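Local coordinates for laminin subunit ALPHA-1 (Mus musculus, PDB 2JD4), which forms part of the basement membrane protein laminin-111 and carries, in its LG4-5 domain pair, sites for attachment to cell surfaces, at residues 231-236 and 275-280; 323-326 and 332-335; 349-354 and 360-365. The protein carries 4 engineered substitutions. One frame throughout, in Å; residues are numbered along the deposited sequence.

Contact 1 of 3, residues 231-236 and 275-280; sequences TSKNGV and RAARAL
Lys-233 and Arg-278 bring their backbones no closer than 7.5 Å, measured between CA atoms, so a single lysine side chain has to span the gap between the two loops. Both segments belong to the second laminin G domain of the chain, LG5, a beta sandwich of the concanavalin type: 231-236 leads into the strand 235-241, whereas the loop 275-280 comes before the strand 286-293. That loop folds as a type I beta turn from Ala-276 to Ala-279, closed by a hydrogen bond of 3.2 Å from Ala-279 N to Ala-276 O. Ala-277, inside the turn, provides the acceptor for the lysine. The Lys-233 chain leaves its backbone extended through chi2, then bends at both chi3 (75°) and chi4 (64°), and this double bend brings the ammonium group up to the turn. There NZ makes a weak hydrogen bond of 3.3 Å to Ala-277 O. The contact lies at the protein surface, and Arg-278 directs its guanidinium group away from the lysine, toward a long, weak ion pair with Glu-7. Lys-233 also touches Cys-9, whose disulfide to Cys-281 ties the N-terminal part of the chain to this same loop. Beyond the carbonyl, the ammonium group rests against the backbone of the turn, with Lys-233 NZ 3.9 Å from Arg-278 CA.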
# COMPACT_ATOMS: atom_id res chain seq x y z
N THR A 231 13.93 -7.75 -12.49
CA THR A 231 14.65 -8.72 -13.31
C THR A 231 14.63 -8.22 -14.76
O THR A 231 14.72 -9.02 -15.70
CB THR A 231 14.01 -10.12 -13.26
OG1 THR A 231 12.65 -10.06 -13.72
CG2 THR A 231 14.04 -10.66 -11.84
N SER A 232 14.50 -6.91 -14.93
CA SER A 232 14.48 -6.27 -16.24
C SER A 232 15.53 -5.17 -16.30
O SER A 232 15.84 -4.54 -15.28
CB SER A 232 13.09 -5.67 -16.52
OG SER A 232 13.09 -4.96 -17.75
N LYS A 233 16.08 -4.92 -17.48
CA LYS A 233 17.13 -3.92 -17.65
C LYS A 233 16.65 -2.50 -17.94
O LYS A 233 17.44 -1.56 -17.87
CB LYS A 233 18.10 -4.37 -18.74
CG LYS A 233 18.57 -5.81 -18.59
CD LYS A 233 19.61 -6.19 -19.63
CE LYS A 233 20.96 -5.57 -19.31
NZ LYS A 233 21.49 -6.10 -18.03
N ASN A 234 15.37 -2.34 -18.26
CA ASN A 234 14.85 -1.01 -18.55
C ASN A 234 13.50 -0.75 -17.88
O ASN A 234 12.61 -1.59 -17.92
CB ASN A 234 14.70 -0.81 -20.07
CG ASN A 234 16.01 -1.01 -20.81
OD1 ASN A 234 16.32 -2.11 -21.25
ND2 ASN A 234 16.79 0.06 -20.92
N GLY A 235 13.37 0.42 -17.26
CA GLY A 235 12.12 0.74 -16.61
C GLY A 235 12.11 2.09 -15.93
O GLY A 235 13.05 2.44 -15.21
N VAL A 236 11.06 2.85 -16.17
CA VAL A 236 10.90 4.16 -15.57
C VAL A 236 10.50 3.98 -14.11
O VAL A 236 9.67 3.13 -13.79
CB VAL A 236 9.79 4.97 -16.27
CG1 VAL A 236 9.53 6.27 -15.51
CG2 VAL A 236 10.19 5.26 -17.73
N ARG A 275 29.35 -2.20 -11.50
CA ARG A 275 30.47 -2.97 -12.05
C ARG A 275 29.99 -3.98 -13.09
O ARG A 275 30.60 -4.14 -14.14
CB ARG A 275 31.20 -3.72 -10.93
CG ARG A 275 31.52 -2.89 -9.70
CD ARG A 275 32.42 -3.67 -8.75
NE ARG A 275 32.39 -3.15 -7.39
CZ ARG A 275 31.34 -3.24 -6.57
NH1 ARG A 275 30.22 -3.84 -6.99
NH2 ARG A 275 31.39 -2.74 -5.35
N ALA A 276 28.89 -4.67 -12.78
CA ALA A 276 28.32 -5.66 -13.69
C ALA A 276 27.04 -5.10 -14.30
O ALA A 276 26.26 -4.44 -13.63
CB ALA A 276 28.03 -6.95 -12.94
N ALA A 277 26.84 -5.39 -15.58
CA ALA A 277 25.66 -4.92 -16.30
C ALA A 277 24.35 -5.45 -15.71
O ALA A 277 23.35 -4.73 -15.64
CB ALA A 277 25.75 -5.31 -17.77
N ARG A 278 24.36 -6.71 -15.28
CA ARG A 278 23.18 -7.33 -14.71
C ARG A 278 23.08 -7.21 -13.19
O ARG A 278 22.18 -7.78 -12.57
CB ARG A 278 23.14 -8.81 -15.12
CG ARG A 278 24.44 -9.55 -14.84
CD ARG A 278 24.59 -9.92 -13.37
NE ARG A 278 25.96 -10.30 -13.04
CZ ARG A 278 26.64 -11.27 -13.64
NH1 ARG A 278 26.09 -11.96 -14.63
NH2 ARG A 278 27.88 -11.54 -13.26
N ALA A 279 23.99 -6.45 -12.59
CA ALA A 279 24.01 -6.28 -11.14
C ALA A 279 22.68 -5.85 -10.54
O ALA A 279 22.24 -6.40 -9.53
CB ALA A 279 25.09 -5.28 -10.76
N LEU A 280 22.03 -4.86 -11.15
CA LEU A 280 20.77 -4.35 -10.64
C LEU A 280 19.53 -5.19 -10.95
O LEU A 280 18.50 -5.05 -10.28
CB LEU A 280 20.55 -2.91 -11.11
CG LEU A 280 21.58 -1.88 -10.61
CD1 LEU A 280 21.21 -0.49 -11.12
CD2 LEU A 280 21.62 -1.89 -9.09

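Contact 2 of 3, residues 323-326 and 332-335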
# COMPACT_ATOMS: atom_id res chain seq x y z
N PRO A 323 1.29 16.04 -11.25
CA PRO A 323 1.24 14.74 -10.56
C PRO A 323 2.57 13.99 -10.59
O PRO A 323 3.44 14.27 -11.41
CB PRO A 323 0.14 13.99 -11.30
CG PRO A 323 -0.75 15.09 -11.80
CD PRO A 323 0.25 16.10 -12.29
N ILE A 324 2.70 13.03 -9.69
CA ILE A 324 3.90 12.21 -9.61
C ILE A 324 3.59 10.88 -10.29
O ILE A 324 2.72 10.13 -9.83
CB ILE A 324 4.31 11.93 -8.15
CG1 ILE A 324 4.62 13.25 -7.43
CG2 ILE A 324 5.53 11.02 -8.12
CD1 ILE A 324 4.93 13.06 -5.95
N TYR A 325 4.29 10.59 -11.38
CA TYR A 325 4.08 9.34 -12.10
C TYR A 325 5.09 8.30 -11.65
O TYR A 325 6.30 8.53 -11.69
CB TYR A 325 4.17 9.58 -13.61
CG TYR A 325 2.88 10.13 -14.17
CD1 TYR A 325 2.56 11.49 -14.05
CD2 TYR A 325 1.92 9.28 -14.72
CE1 TYR A 325 1.31 11.98 -14.45
CE2 TYR A 325 0.67 9.76 -15.13
CZ TYR A 325 0.37 11.10 -14.98
OH TYR A 325 -0.88 11.57 -15.35
N VAL A 326 4.58 7.16 -11.20
CA VAL A 326 5.44 6.08 -10.70
C VAL A 326 5.41 4.83 -11.57
O VAL A 326 4.34 4.31 -11.89
CB VAL A 326 5.03 5.68 -9.26
CG1 VAL A 326 6.02 4.67 -8.72
CG2 VAL A 326 4.96 6.92 -8.37
N HIS A 332 0.16 10.47 -23.72
CA HIS A 332 -0.31 11.85 -23.77
C HIS A 332 0.28 12.75 -22.68
O HIS A 332 0.06 13.96 -22.68
CB HIS A 332 -1.84 11.90 -23.71
CG HIS A 332 -2.42 11.37 -22.44
ND1 HIS A 332 -2.57 10.02 -22.19
CD2 HIS A 332 -2.89 12.00 -21.34
CE1 HIS A 332 -3.10 9.85 -21.00
NE2 HIS A 332 -3.30 11.04 -20.46
N ILE A 333 1.03 12.15 -21.75
CA ILE A 333 1.64 12.91 -20.66
C ILE A 333 3.11 13.22 -20.92
O ILE A 333 3.92 12.32 -21.15
CB ILE A 333 1.51 12.15 -19.32
CG1 ILE A 333 0.03 12.04 -18.93
CG2 ILE A 333 2.29 12.86 -18.23
CD1 ILE A 333 -0.66 13.39 -18.78
N LYS A 334 3.46 14.50 -20.87
CA LYS A 334 4.84 14.92 -21.11
C LYS A 334 5.73 14.72 -19.89
O LYS A 334 5.36 15.07 -18.78
CB LYS A 334 4.89 16.39 -21.54
CG LYS A 334 6.25 16.85 -22.06
CD LYS A 334 6.28 18.34 -22.40
CE LYS A 334 7.62 18.74 -23.00
NZ LYS A 334 7.67 20.17 -23.42
N GLN A 335 6.91 14.15 -20.11
CA GLN A 335 7.88 13.94 -19.04
C GLN A 335 9.20 14.47 -19.60
O GLN A 335 10.00 13.73 -20.17
CB GLN A 335 7.99 12.46 -18.67
CG GLN A 335 6.82 11.91 -17.83
CD GLN A 335 6.65 12.65 -16.50
OE1 GLN A 335 7.62 13.09 -15.89
NE2 GLN A 335 5.40 12.78 -16.04
O HOH W 1 4.26 14.85 -13.99
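Pro-323 O accepts a hydrogen bond of 2.8 Å from a water, and the same water accepts one of 3.1 Å from Gln-335 NE2, so a single bridge joins the strand to the loop that returns over it. The strand, 322-326, belongs to the beta sandwich of the second laminin G domain; the segment 332-335 follows it closely in the chain and folds back against the side chain of Tyr-325. Tyr-325 is itself set in the sheet, its backbone bonded to Gly-239 and its side chain resting on Ala-210 of the strand 207-212. Two residues of the loop meet its ring. Ile-333 reaches over one face with CG2, offset toward the rim and 4.0 Å from Tyr-325 CE1. The two side chains stand at about a right angle to one another. CG2 of Ile-333 is the branch anti to the backbone N, while CG1 lies beside that N (chi1 -65°) and goes to the phenol end of the ring instead. Gln-335 arrives nearer the root of the tyrosine: its NE2 is 3.7 Å from Tyr-325 CD1, approaching obliquely with the amide plane 55° from the ring plane. A bend at chi2 (-59°) turns the glutamine chain toward the strand, and the water bond gives the buried amide nitrogen a partner and helps fix the amide's rotation. Gln-335 also touches Ser-241 on the neighbouring strand. At the far end of the ring, Ile-333 CG1 lies 3.7 Å from Tyr-325 OH and over one face of the His-332 imidazole.

Contact 3 of 3, residues 349-354 and 360-365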
# COMPACT_ATOMS: atom_id res chain seq x y z
N ARG A 349 9.34 -0.42 -2.76
CA ARG A 349 8.92 -0.34 -1.36
C ARG A 349 9.54 0.89 -0.70
O ARG A 349 10.56 1.41 -1.16
CB ARG A 349 9.36 -1.60 -0.61
CG ARG A 349 10.59 -1.41 0.26
CD ARG A 349 11.50 -2.64 0.35
NE ARG A 349 10.80 -3.88 0.64
CZ ARG A 349 11.41 -5.03 0.97
NH1 ARG A 349 12.73 -5.09 1.06
NH2 ARG A 349 10.69 -6.12 1.19
N ASN A 350 8.91 1.35 0.38
CA ASN A 350 9.39 2.50 1.14
C ASN A 350 9.69 3.74 0.30
O ASN A 350 10.77 4.33 0.41
CB ASN A 350 10.64 2.11 1.94
CG ASN A 350 10.35 1.06 3.00
OD1 ASN A 350 9.38 1.16 3.74
ND2 ASN A 350 11.20 0.03 3.07
N LEU A 351 8.73 4.13 -0.53
CA LEU A 351 8.88 5.31 -1.37
C LEU A 351 8.59 6.56 -0.53
O LEU A 351 7.48 6.71 -0.02
CB LEU A 351 7.90 5.25 -2.54
CG LEU A 351 7.91 6.42 -3.52
CD1 LEU A 351 9.27 6.50 -4.21
CD2 LEU A 351 6.81 6.22 -4.54
N ARG A 352 9.57 7.44 -0.40
CA ARG A 352 9.39 8.64 0.41
C ARG A 352 10.04 9.90 -0.17
O ARG A 352 11.04 9.83 -0.88
CB ARG A 352 9.94 8.39 1.81
CG ARG A 352 11.41 8.01 1.81
CD ARG A 352 11.76 6.95 2.87
NE ARG A 352 11.75 7.47 4.23
CZ ARG A 352 10.66 7.67 4.96
NH1 ARG A 352 9.46 7.41 4.45
NH2 ARG A 352 10.76 8.14 6.20
N LEU A 353 9.45 11.05 0.15
CA LEU A 353 9.97 12.33 -0.31
C LEU A 353 10.28 13.24 0.87
O LEU A 353 9.44 13.46 1.74
CB LEU A 353 8.96 13.01 -1.24
CG LEU A 353 8.89 12.51 -2.69
CD1 LEU A 353 8.54 11.04 -2.72
CD2 LEU A 353 7.85 13.31 -3.45
N SER A 354 11.50 13.77 0.88
CA SER A 354 11.96 14.65 1.95
C SER A 354 12.50 15.96 1.38
O SER A 354 11.77 16.94 1.24
CB SER A 354 13.06 13.96 2.77
OG SER A 354 12.60 12.74 3.32
N GLN A 360 8.09 12.36 4.01
CA GLN A 360 6.73 12.05 3.57
C GLN A 360 6.76 10.81 2.69
O GLN A 360 7.36 10.81 1.62
CB GLN A 360 6.15 13.23 2.79
CG GLN A 360 4.84 12.95 2.10
CD GLN A 360 4.28 14.17 1.40
OE1 GLN A 360 3.87 15.13 2.05
NE2 GLN A 360 4.27 14.14 0.07
N SER A 361 6.11 9.74 3.15
CA SER A 361 6.08 8.50 2.38
C SER A 361 4.83 8.41 1.51
O SER A 361 3.72 8.69 1.95
CB SER A 361 6.17 7.29 3.32
OG SER A 361 5.25 7.40 4.39
N LEU A 362 5.04 8.03 0.25
CA LEU A 362 3.96 7.93 -0.72
C LEU A 362 3.25 6.59 -0.67
O LEU A 362 3.88 5.54 -0.78
CB LEU A 362 4.51 8.16 -2.13
CG LEU A 362 5.40 9.39 -2.33
CD1 LEU A 362 5.82 9.46 -3.79
CD2 LEU A 362 4.66 10.66 -1.92
N ASP A 363 1.94 6.63 -0.51
CA ASP A 363 1.12 5.43 -0.44
C ASP A 363 0.47 5.21 -1.80
O ASP A 363 -0.47 5.90 -2.16
CB ASP A 363 0.05 5.60 0.65
CG ASP A 363 -0.87 4.40 0.78
OD1 ASP A 363 -0.63 3.37 0.11
OD2 ASP A 363 -1.83 4.49 1.57
N LEU A 364 0.98 4.24 -2.54
CA LEU A 364 0.46 3.96 -3.88
C LEU A 364 -1.01 3.55 -3.92
O LEU A 364 -1.64 3.59 -4.98
CB LEU A 364 1.33 2.88 -4.54
CG LEU A 364 2.79 3.30 -4.76
CD1 LEU A 364 3.61 2.11 -5.24
CD2 LEU A 364 2.86 4.42 -5.78
N SER A 365 -1.59 3.16 -2.78
CA SER A 365 -3.00 2.78 -2.79
C SER A 365 -3.89 4.01 -2.98
O SER A 365 -5.09 3.89 -3.24
CB SER A 365 -3.38 2.07 -1.48
OG SER A 365 -3.24 2.94 -0.37
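Leu-362 pushes its CD1 methyl between Leu-351 and Leu-353, two alternate residues of the strand 347-353. Its side chain stands at about a right angle to that of Leu-353 and runs obliquely to that of Leu-351. Both meetings are tight: Leu-362 CD1 is 3.3 Å from Leu-353 CD1 and 3.5 Å from Leu-351 CD2, closer than carbons normally pack. CG of Leu-351 is anti to its own backbone N (chi1 180°) and that of Leu-353 lies beside its own; the first residue meets Leu-362 with CD2, the second with CD1. Leu-362 also rests on Leu-211 of another strand. Shortening Leu-362 to an alanine would remove CD1 and is likely to open a gap between Leu-351 and Leu-353, leaving their side chains free to shift. A backbone bond holds the wedge in place, Leu-362 N donating to Leu-351 O at 2.8 Å. Further along, Leu-353 N donates to Gln-360 O at 2.6 Å, and the return bond from Gln-360 N to Leu-353 O is weak and bent. On the other face of the strand pair, Arg-352 and Ser-361 form an antiparallel non-hydrogen-bonded pair, and the guanidinium meets the serine edge-on, with Arg-352 NH1 3.5 Å from Ser-361 CB. Past the leucines, Asp-363 OD1 accepts from both N and OG of Ser-365, the first bond making an Asx turn, and also from His-376. The whole is a beta hairpin, with a short, weakly bonded second strand laid along 347-353 in the LG5 sandwich.

All three contacts belong to the second laminin G domain, yet they differ in depth. Contact 1 lies at the surface and is polar and slight, a lone lysine meeting a turn. Contact 2 is buried and mixes aromatic and aliphatic packing with a water bridge, while contact 3, partly buried, combines backbone pairing with a tight leucine cluster. Contacts 2 and 3 share packing inside the sandwich: their centres are about 17 Å apart, and Ile-324 CD1 approaches Leu-353 CD2 at 3.9 Å. Contact 1 touches neither, but is tied to contact 2 through the sheet, where the strands 235-241 and 322-326 are neighbours.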